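Local coordinates for amino acid adenylation domain-containing protein (Bacillus stratosphericus LAMA 585, PDB 6ULY) that probably activates an alpha-keto acid as its acyl adenylate, as the adenylation domain of a keto acid-selecting nonribosomal peptide synthetase module, at residues T23-T28 with V233-G238; A109-L114 with A140-T145; R312-L317 with G324-P329. All coordinates share one frame; numbering follows the deposited sequence.

Contact 1: residues T23-T28 with V233-G238; sequences TEAAKT and VNVYTG
Apolar packing between two helix ends brings Ala25 against Val235 and Gly238, at one side of the AMP-binding part of this ANL-family fold. Helix 224-237 closes in a Schellman motif: Gly238 is its C-prime residue, with positive phi, and its N makes a weak bond back to Val235 O while Cys239 N reaches Asn234 O. Both segments lead into neighbouring parallel strands of one mixed sheet, 31-35 and 240-243, so the contact joins two helix-to-strand turns at the same sheet. The closeness is consistent with the small residues here: the CA atoms of Ala25 and Gly238 lie 4.7 Å apart. The methyl of Ala25 does most of the touching, its CB lying 3.5 Å from Val235 O and 3.7 Å from Val235 CG1, which stands trans to its own backbone N (chi1 -173°). No hydrogen bond crosses between the two segments themselves. Asn30, just beyond, supplies polar links to both, its ND2 to Gly238 O and its N to Thr28 OG1, while Tyr46 of helix 46-62 packs on Ala25 and Thr28. Thr28 OG1 approaches Gly238 O without bonding to it; the hydroxyl turns back to its own turn. With chi1 at 74°, OG1 of Thr28 donates to Ala25 O over 2.8 Å in the carbonyl plane, and that same oxygen also accepts from Thr28 N.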
loop_
_atom_site.group_PDB
_atom_site.type_symbol
_atom_site.label_atom_id
_atom_site.label_comp_id
_atom_site.label_asym_id
_atom_site.label_seq_id
_atom_site.Cartn_x
_atom_site.Cartn_y
_atom_site.Cartn_z
ATOM N N THR A 23 4.906 -32.626 23.325
ATOM C CA THR A 23 5.131 -33.654 24.336
ATOM C C THR A 23 3.900 -34.534 24.508
ATOM O O THR A 23 3.986 -35.766 24.438
ATOM C CB THR A 23 5.521 -32.995 25.659
ATOM O OG1 THR A 23 6.846 -32.465 25.545
ATOM C CG2 THR A 23 5.459 -33.997 26.808
ATOM N N GLU A 24 2.737 -33.918 24.729
ATOM C CA GLU A 24 1.521 -34.701 24.916
ATOM C C GLU A 24 1.136 -35.456 23.650
ATOM O O GLU A 24 0.556 -36.545 23.732
ATOM C CB GLU A 24 0.373 -33.791 25.353
ATOM C CG GLU A 24 0.601 -33.088 26.693
ATOM C CD GLU A 24 0.676 -34.053 27.867
ATOM O OE1 GLU A 24 1.654 -34.827 27.952
ATOM O OE2 GLU A 24 -0.250 -34.038 28.705
ATOM N N ALA A 25 1.441 -34.896 22.477
ATOM C CA ALA A 25 1.129 -35.589 21.233
ATOM C C ALA A 25 2.039 -36.794 21.036
ATOM O O ALA A 25 1.601 -37.832 20.528
ATOM C CB ALA A 25 1.253 -34.629 20.051
ATOM N N ALA A 26 3.311 -36.671 21.425
ATOM C CA ALA A 26 4.264 -37.764 21.309
ATOM C C ALA A 26 3.913 -38.945 22.206
ATOM O O ALA A 26 4.487 -40.025 22.033
ATOM C CB ALA A 26 5.673 -37.258 21.639
ATOM N N LYS A 27 2.990 -38.770 23.156
ATOM C CA LYS A 27 2.550 -39.874 23.999
ATOM C C LYS A 27 1.469 -40.716 23.337
ATOM O O LYS A 27 1.232 -41.848 23.771
ATOM C CB LYS A 27 2.034 -39.343 25.340
ATOM C CG LYS A 27 3.089 -38.605 26.151
ATOM C CD LYS A 27 2.522 -38.017 27.434
ATOM C CE LYS A 27 3.590 -37.249 28.199
ATOM N NZ LYS A 27 3.034 -36.511 29.373
ATOM N N THR A 28 0.810 -40.192 22.305
ATOM C CA THR A 28 -0.162 -40.966 21.552
ATOM C C THR A 28 0.560 -41.868 20.557
ATOM O O THR A 28 1.788 -41.845 20.428
ATOM C CB THR A 28 -1.139 -40.050 20.812
ATOM O OG1 THR A 28 -0.482 -39.458 19.682
ATOM C CG2 THR A 28 -1.664 -38.948 21.733
ATOM N N VAL A 233 -3.792 -27.386 15.466
ATOM C CA VAL A 233 -5.002 -27.974 16.032
ATOM C C VAL A 233 -4.868 -29.489 16.092
ATOM O O VAL A 233 -5.298 -30.130 17.060
ATOM C CB VAL A 233 -6.237 -27.553 15.216
ATOM C CG1 VAL A 233 -7.392 -28.515 15.460
ATOM C CG2 VAL A 233 -6.646 -26.132 15.565
ATOM N N ASN A 234 -4.265 -30.085 15.061
ATOM C CA ASN A 234 -4.147 -31.537 15.006
ATOM C C ASN A 234 -3.170 -32.051 16.057
ATOM O O ASN A 234 -3.460 -33.023 16.761
ATOM C CB ASN A 234 -3.711 -31.972 13.605
ATOM C CG ASN A 234 -4.773 -31.716 12.558
ATOM O OD1 ASN A 234 -5.971 -31.786 12.836
ATOM N ND2 ASN A 234 -4.338 -31.413 11.341
ATOM N N VAL A 235 -2.003 -31.413 16.177
ATOM C CA VAL A 235 -1.040 -31.826 17.194
ATOM C C VAL A 235 -1.618 -31.616 18.590
ATOM O O VAL A 235 -1.419 -32.440 19.491
ATOM C CB VAL A 235 0.292 -31.072 17.016
ATOM C CG1 VAL A 235 1.349 -31.620 17.967
ATOM C CG2 VAL A 235 0.780 -31.175 15.580
ATOM N N TYR A 236 -2.350 -30.513 18.789
ATOM C CA TYR A 236 -2.933 -30.231 20.099
ATOM C C TYR A 236 -3.948 -31.298 20.496
ATOM O O TYR A 236 -3.983 -31.737 21.653
ATOM C CB TYR A 236 -3.595 -28.853 20.095
ATOM C CG TYR A 236 -4.235 -28.490 21.417
ATOM C CD1 TYR A 236 -5.581 -28.745 21.656
ATOM C CD2 TYR A 236 -3.490 -27.892 22.429
ATOM C CE1 TYR A 236 -6.170 -28.415 22.868
ATOM C CE2 TYR A 236 -4.070 -27.554 23.642
ATOM C CZ TYR A 236 -5.408 -27.818 23.856
ATOM O OH TYR A 236 -5.983 -27.484 25.063
ATOM N N THR A 237 -4.811 -31.695 19.562
ATOM C CA THR A 237 -5.705 -32.817 19.805
ATOM C C THR A 237 -4.992 -34.158 19.707
ATOM O O THR A 237 -5.569 -35.177 20.096
ATOM C CB THR A 237 -6.877 -32.794 18.818
ATOM O OG1 THR A 237 -6.393 -32.990 17.481
ATOM C CG2 THR A 237 -7.628 -31.462 18.907
ATOM N N GLY A 238 -3.757 -34.179 19.211
ATOM C CA GLY A 238 -3.040 -35.426 19.032
ATOM C C GLY A 238 -3.653 -36.365 18.016
ATOM O O GLY A 238 -3.351 -37.562 18.033
#

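Contact 2: residues A109-L114 with A140-T145; sequences AAVKKL and AFLWHT
Trp143 reaches across to Val111 and Leu114 with one long side of its indole, and its atoms run from Val111 to Leu114 along the facing helix. Its CB bond starts off alongside the helix, but chi1 of -62°, with CG trans to the carbonyl carbon, helps carry the ring over to it. The pyrrole nitrogen arrives first: NE1 lies 3.4 Å from Val111 CG1, a methyl set at the ring edge near the indole plane. NE1 is buried with no hydrogen-bonding partner in the model; its nearest neighbour across the contact is this methyl. Moving outward, CE2 passes Val111 O, and CZ2 comes within 3.7 Å of that same oxygen. CZ2 also lies 4.0 Å from Leu114 CB, and CH2 completes the run beside the Leu114 carbonyl carbon.

The two helices belong to the connections between parallel strands of a mixed sheet: helix 109-120 falls between strands 94-97 and 125-128, and helix 139-142 between 125-128 and 150-152. Helix 139-142 ends in a Schellman motif at His144, whose phi is positive; Thr145 N bonds to Ala140 O, and His144 N makes a weak bond to Phe141 O. Trp143 thus leaves from the very turn that closes the helix.

One residue earlier, Leu142 CD1 touches Val111 CG1 at 4.0 Å, the two side chains crossing at about a right angle. The same valine methyl therefore serves both Leu142 and the indole. His115 meets Trp143 edge-to-face, and Trp118 meets it with the planes at about 40°. Beyond this buried seam, His144 NE2 is hydrogen-bonded to Gln398 NE2 of the second subunit, and that Gln398 also packs on Leu142.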
loop_
_atom_site.group_PDB
_atom_site.type_symbol
_atom_site.label_atom_id
_atom_site.label_comp_id
_atom_site.label_asym_id
_atom_site.label_seq_id
_atom_site.Cartn_x
_atom_site.Cartn_y
_atom_site.Cartn_z
ATOM N N ALA A 109 8.454 -10.523 -8.386
ATOM C CA ALA A 109 7.764 -9.946 -7.236
ATOM C C ALA A 109 7.977 -10.785 -5.982
ATOM O O ALA A 109 8.344 -10.259 -4.924
ATOM C CB ALA A 109 6.272 -9.811 -7.539
ATOM N N ALA A 110 7.727 -12.092 -6.076
ATOM C CA ALA A 110 7.914 -12.964 -4.922
ATOM C C ALA A 110 9.323 -12.833 -4.360
ATOM O O ALA A 110 9.510 -12.767 -3.141
ATOM C CB ALA A 110 7.623 -14.414 -5.308
ATOM N N VAL A 111 10.325 -12.776 -5.235
ATOM C CA VAL A 111 11.707 -12.683 -4.777
ATOM C C VAL A 111 11.957 -11.347 -4.089
ATOM O O VAL A 111 12.719 -11.270 -3.117
ATOM C CB VAL A 111 12.668 -12.905 -5.959
ATOM C CG1 VAL A 111 14.079 -12.486 -5.588
ATOM C CG2 VAL A 111 12.634 -14.361 -6.391
ATOM N N LYS A 112 11.333 -10.273 -4.582
ATOM C CA LYS A 112 11.469 -8.974 -3.930
ATOM C C LYS A 112 10.885 -9.010 -2.523
ATOM O O LYS A 112 11.492 -8.508 -1.570
ATOM C CB LYS A 112 10.783 -7.887 -4.762
ATOM C CG LYS A 112 11.430 -7.610 -6.111
ATOM C CD LYS A 112 10.758 -6.442 -6.825
ATOM C CE LYS A 112 11.414 -6.158 -8.171
ATOM N NZ LYS A 112 10.759 -5.032 -8.894
ATOM N N LYS A 113 9.695 -9.594 -2.376
ATOM C CA LYS A 113 9.067 -9.671 -1.062
ATOM C C LYS A 113 9.914 -10.481 -0.086
ATOM O O LYS A 113 10.048 -10.105 1.085
ATOM C CB LYS A 113 7.666 -10.272 -1.192
ATOM C CG LYS A 113 6.756 -9.496 -2.142
ATOM C CD LYS A 113 5.338 -10.047 -2.158
ATOM C CE LYS A 113 4.425 -9.177 -3.006
ATOM N NZ LYS A 113 2.984 -9.498 -2.799
ATOM N N LEU A 114 10.490 -11.596 -0.544
ATOM C CA LEU A 114 11.366 -12.374 0.329
ATOM C C LEU A 114 12.539 -11.530 0.806
ATOM O O LEU A 114 12.911 -11.576 1.985
ATOM C CB LEU A 114 11.868 -13.628 -0.394
ATOM C CG LEU A 114 10.800 -14.652 -0.779
ATOM C CD1 LEU A 114 11.402 -15.769 -1.620
ATOM C CD2 LEU A 114 10.120 -15.219 0.461
ATOM N N ALA A 140 21.888 -15.146 -3.450
ATOM C CA ALA A 140 23.103 -14.410 -3.118
ATOM C C ALA A 140 23.535 -13.519 -4.273
ATOM O O ALA A 140 24.066 -12.423 -4.059
ATOM C CB ALA A 140 24.223 -15.384 -2.748
ATOM N N PHE A 141 23.328 -13.979 -5.508
ATOM C CA PHE A 141 23.637 -13.159 -6.672
ATOM C C PHE A 141 22.496 -12.202 -6.995
ATOM O O PHE A 141 22.739 -11.052 -7.372
ATOM C CB PHE A 141 23.940 -14.051 -7.879
ATOM C CG PHE A 141 25.215 -14.842 -7.752
ATOM C CD1 PHE A 141 26.381 -14.407 -8.366
ATOM C CD2 PHE A 141 25.249 -16.022 -7.022
ATOM C CE1 PHE A 141 27.554 -15.133 -8.258
ATOM C CE2 PHE A 141 26.419 -16.751 -6.908
ATOM C CZ PHE A 141 27.572 -16.307 -7.525
ATOM N N LEU A 142 21.247 -12.659 -6.854
ATOM C CA LEU A 142 20.109 -11.793 -7.150
ATOM C C LEU A 142 20.078 -10.580 -6.227
ATOM O O LEU A 142 19.753 -9.468 -6.659
ATOM C CB LEU A 142 18.801 -12.576 -7.026
ATOM C CG LEU A 142 18.261 -13.283 -8.270
ATOM C CD1 LEU A 142 16.917 -13.932 -7.965
ATOM C CD2 LEU A 142 18.128 -12.313 -9.432
ATOM N N TRP A 143 20.402 -10.778 -4.954
ATOM C CA TRP A 143 20.359 -9.715 -3.960
ATOM C C TRP A 143 21.700 -9.018 -3.782
ATOM O O TRP A 143 21.796 -8.095 -2.965
ATOM C CB TRP A 143 19.889 -10.284 -2.616
ATOM C CG TRP A 143 18.505 -10.865 -2.662
ATOM C CD1 TRP A 143 17.601 -10.746 -3.677
ATOM C CD2 TRP A 143 17.867 -11.658 -1.649
ATOM N NE1 TRP A 143 16.443 -11.412 -3.362
ATOM C CE2 TRP A 143 16.581 -11.984 -2.124
ATOM C CE3 TRP A 143 18.261 -12.125 -0.392
ATOM C CZ2 TRP A 143 15.681 -12.747 -1.382
ATOM C CZ3 TRP A 143 17.368 -12.891 0.341
ATOM C CH2 TRP A 143 16.092 -13.191 -0.155
ATOM N N HIS A 144 22.729 -9.434 -4.517
ATOM C CA HIS A 144 24.058 -8.833 -4.440
ATOM C C HIS A 144 24.500 -8.687 -2.984
ATOM O O HIS A 144 24.817 -7.600 -2.499
ATOM C CB HIS A 144 24.078 -7.488 -5.168
ATOM C CG HIS A 144 23.720 -7.587 -6.617
ATOM N ND1 HIS A 144 24.644 -7.900 -7.591
ATOM C CD2 HIS A 144 22.537 -7.432 -7.256
ATOM C CE1 HIS A 144 24.046 -7.925 -8.769
ATOM N NE2 HIS A 144 22.768 -7.644 -8.594
ATOM N N THR A 145 24.517 -9.824 -2.292
ATOM C CA THR A 145 24.782 -9.857 -0.863
ATOM C C THR A 145 25.751 -10.983 -0.542
ATOM O O THR A 145 25.744 -12.037 -1.184
ATOM C CB THR A 145 23.493 -10.049 -0.054
ATOM O OG1 THR A 145 23.809 -10.141 1.339
ATOM C CG2 THR A 145 22.767 -11.316 -0.490
#

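Contact 3: residues R312-L317 with G324-P329; sequences RFLHLL and GDVIRP. With SO4 (sulfate ion), chain E.
Leu314 and Ile327 form the dense end of this contact, where a helix lies on the strand that follows it; toward Gly324 the packing gives way to polar groups and bound sulfate. At the dense end most of the close approaches meet at one methyl. Ile327 CD1 sits 3.5 Å from Leu314 CD2, 3.6 Å from Leu314 CG and 3.8 Å from Phe313 CD1, so it is held by the leucine fork and by the phenyl ring, which it approaches at a slant. The extended isoleucine chain, with CG1 trans to the carbonyl carbon (chi1 -77°) and chi2 at 178°, sends CD1 into this position. Leu314 CD2 also touches Ile327 CG1, and reaches Val326 CG2 at the longer distance of 4.1 Å.

The other leucine branch faces a different environment. Leu314 CD1 rests 3.5 Å from Gly324 O, an apolar methyl beside a carbonyl oxygen. Gly324 is partly exposed, and its N donates to O2 of a sulfate, probably from the crystallisation liquor, over 3.2 Å with an N-H...O angle of 152°. Asp325 beside it points away from the helix and is exposed.

The whole belongs to a beta-alpha-beta crossover, strand 297-301, helix 307-317, strand 327-333, whose two strands are parallel neighbours in the sheet. Met298 of the first strand packs on both Phe313 and Val326 and shares backbone hydrogen bonds with Val326 and Arg328, while helix 272-279 lies alongside, its Phe275 meeting the Phe313 ring edge-to-face.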
loop_
_atom_site.group_PDB
_atom_site.type_symbol
_atom_site.label_atom_id
_atom_site.label_comp_id
_atom_site.label_asym_id
_atom_site.label_seq_id
_atom_site.Cartn_x
_atom_site.Cartn_y
_atom_site.Cartn_z
ATOM N N ARG A 312 -23.541 -26.906 -5.017
ATOM C CA ARG A 312 -23.198 -27.805 -6.113
ATOM C C ARG A 312 -22.169 -28.834 -5.665
ATOM O O ARG A 312 -22.238 -30.005 -6.051
ATOM C CB ARG A 312 -22.674 -27.001 -7.304
ATOM C CG ARG A 312 -22.412 -27.824 -8.555
ATOM C CD ARG A 312 -23.711 -28.274 -9.202
ATOM N NE ARG A 312 -23.518 -29.426 -10.079
ATOM C CZ ARG A 312 -24.505 -30.076 -10.685
ATOM N NH1 ARG A 312 -25.765 -29.690 -10.514
ATOM N NH2 ARG A 312 -24.236 -31.116 -11.463
ATOM N N PHE A 313 -21.208 -28.411 -4.846
ATOM C CA PHE A 313 -20.202 -29.329 -4.325
ATOM C C PHE A 313 -20.851 -30.455 -3.530
ATOM O O PHE A 313 -20.501 -31.629 -3.694
ATOM C CB PHE A 313 -19.215 -28.544 -3.461
ATOM C CG PHE A 313 -18.017 -29.324 -3.018
ATOM C CD1 PHE A 313 -18.051 -30.070 -1.851
ATOM C CD2 PHE A 313 -16.836 -29.269 -3.741
ATOM C CE1 PHE A 313 -16.941 -30.765 -1.430
ATOM C CE2 PHE A 313 -15.723 -29.959 -3.324
ATOM C CZ PHE A 313 -15.775 -30.713 -2.166
ATOM N N LEU A 314 -21.808 -30.112 -2.662
ATOM C CA LEU A 314 -22.485 -31.131 -1.865
ATOM C C LEU A 314 -23.366 -32.018 -2.737
ATOM O O LEU A 314 -23.494 -33.222 -2.483
ATOM C CB LEU A 314 -23.315 -30.468 -0.767
ATOM C CG LEU A 314 -22.539 -29.643 0.264
ATOM C CD1 LEU A 314 -23.490 -28.776 1.078
ATOM C CD2 LEU A 314 -21.719 -30.546 1.178
ATOM N N HIS A 315 -23.986 -31.437 -3.765
ATOM C CA HIS A 315 -24.843 -32.210 -4.657
ATOM C C HIS A 315 -24.021 -33.189 -5.485
ATOM O O HIS A 315 -24.364 -34.373 -5.591
ATOM C CB HIS A 315 -25.632 -31.254 -5.555
ATOM C CG HIS A 315 -26.637 -31.927 -6.435
ATOM N ND1 HIS A 315 -26.409 -32.175 -7.772
ATOM C CD2 HIS A 315 -27.884 -32.389 -6.176
ATOM C CE1 HIS A 315 -27.466 -32.769 -8.296
ATOM N NE2 HIS A 315 -28.376 -32.910 -7.347
ATOM N N LEU A 316 -22.912 -32.716 -6.061
ATOM C CA LEU A 316 -22.088 -33.576 -6.903
ATOM C C LEU A 316 -21.535 -34.759 -6.123
ATOM O O LEU A 316 -21.430 -35.870 -6.658
ATOM C CB LEU A 316 -20.938 -32.773 -7.513
ATOM C CG LEU A 316 -21.258 -31.882 -8.714
ATOM C CD1 LEU A 316 -20.059 -31.019 -9.064
ATOM C CD2 LEU A 316 -21.672 -32.713 -9.914
ATOM N N LEU A 317 -21.164 -34.544 -4.863
ATOM C CA LEU A 317 -20.486 -35.566 -4.075
ATOM C C LEU A 317 -21.426 -36.359 -3.176
ATOM O O LEU A 317 -20.969 -37.286 -2.499
ATOM C CB LEU A 317 -19.383 -34.927 -3.227
ATOM C CG LEU A 317 -18.252 -34.244 -3.997
ATOM C CD1 LEU A 317 -17.203 -33.719 -3.028
ATOM C CD2 LEU A 317 -17.618 -35.187 -5.008
ATOM N N GLY A 324 -24.478 -33.975 3.587
ATOM C CA GLY A 324 -24.802 -32.645 3.123
ATOM C C GLY A 324 -24.586 -31.526 4.113
ATOM O O GLY A 324 -24.947 -30.384 3.816
ATOM N N ASP A 325 -24.005 -31.812 5.282
ATOM C CA ASP A 325 -23.806 -30.814 6.329
ATOM C C ASP A 325 -22.343 -30.704 6.744
ATOM O O ASP A 325 -22.044 -30.157 7.809
ATOM C CB ASP A 325 -24.672 -31.142 7.550
ATOM C CG ASP A 325 -24.230 -32.417 8.258
ATOM O OD1 ASP A 325 -23.529 -33.243 7.635
ATOM O OD2 ASP A 325 -24.587 -32.595 9.441
ATOM N N VAL A 326 -21.421 -31.215 5.924
ATOM C CA VAL A 326 -20.011 -31.210 6.296
ATOM C C VAL A 326 -19.325 -29.878 6.014
ATOM O O VAL A 326 -18.273 -29.601 6.602
ATOM C CB VAL A 326 -19.246 -32.326 5.562
ATOM C CG1 VAL A 326 -19.895 -33.678 5.822
ATOM C CG2 VAL A 326 -19.175 -32.031 4.060
ATOM N N ILE A 327 -19.873 -29.052 5.127
ATOM C CA ILE A 327 -19.201 -27.822 4.723
ATOM C C ILE A 327 -19.421 -26.763 5.795
ATOM O O ILE A 327 -20.562 -26.392 6.091
ATOM C CB ILE A 327 -19.699 -27.336 3.354
ATOM C CG1 ILE A 327 -19.077 -28.183 2.242
ATOM C CG2 ILE A 327 -19.370 -25.853 3.168
ATOM C CD1 ILE A 327 -19.539 -27.809 0.847
ATOM N N ARG A 328 -18.328 -26.266 6.364
ATOM C CA ARG A 328 -18.374 -25.260 7.423
ATOM C C ARG A 328 -17.685 -23.987 6.952
ATOM O O ARG A 328 -16.444 -23.900 6.980
ATOM C CB ARG A 328 -17.718 -25.797 8.694
ATOM C CG ARG A 328 -18.383 -27.057 9.202
ATOM C CD ARG A 328 -17.854 -27.483 10.557
ATOM N NE ARG A 328 -18.267 -28.848 10.876
ATOM C CZ ARG A 328 -17.820 -29.547 11.915
ATOM N NH1 ARG A 328 -16.940 -29.016 12.751
ATOM N NH2 ARG A 328 -18.251 -30.784 12.112
ATOM N N PRO A 329 -18.431 -22.986 6.488
ATOM C CA PRO A 329 -17.805 -21.695 6.183
ATOM C C PRO A 329 -17.079 -21.143 7.400
ATOM O O PRO A 329 -17.508 -21.329 8.542
ATOM C CB PRO A 329 -18.991 -20.812 5.779
ATOM C CG PRO A 329 -20.030 -21.771 5.300
ATOM C CD PRO A 329 -19.857 -23.015 6.119
HETATM S S SO4 E . -27.577 -36.881 4.075
HETATM O O1 SO4 E . -28.429 -36.626 5.198
HETATM O O2 SO4 E . -27.201 -35.638 3.473
HETATM O O3 SO4 E . -26.402 -37.576 4.511
HETATM O O4 SO4 E . -28.278 -37.682 3.115
#

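In the fold
Contacts 1 and 3 flank one mixed sheet, whose strands 31-35 and 240-243 follow contact 1 and whose strand 327-333 carries contact 3; their centres are 29 Å apart and their nearest atoms about 10 Å. Contact 2 packs helices of another, largely parallel sheet. It is formed entirely from chain lying between the two segments of contact 1, yet its centre is 38 Å from that of contact 1 and 42 Å from that of contact 3, which lies on the opposite side of the chain's centre from it. In contact 3 the side chain of Ile327 lies about 10 Å from the bound keto acyl adenylate, too far to touch it.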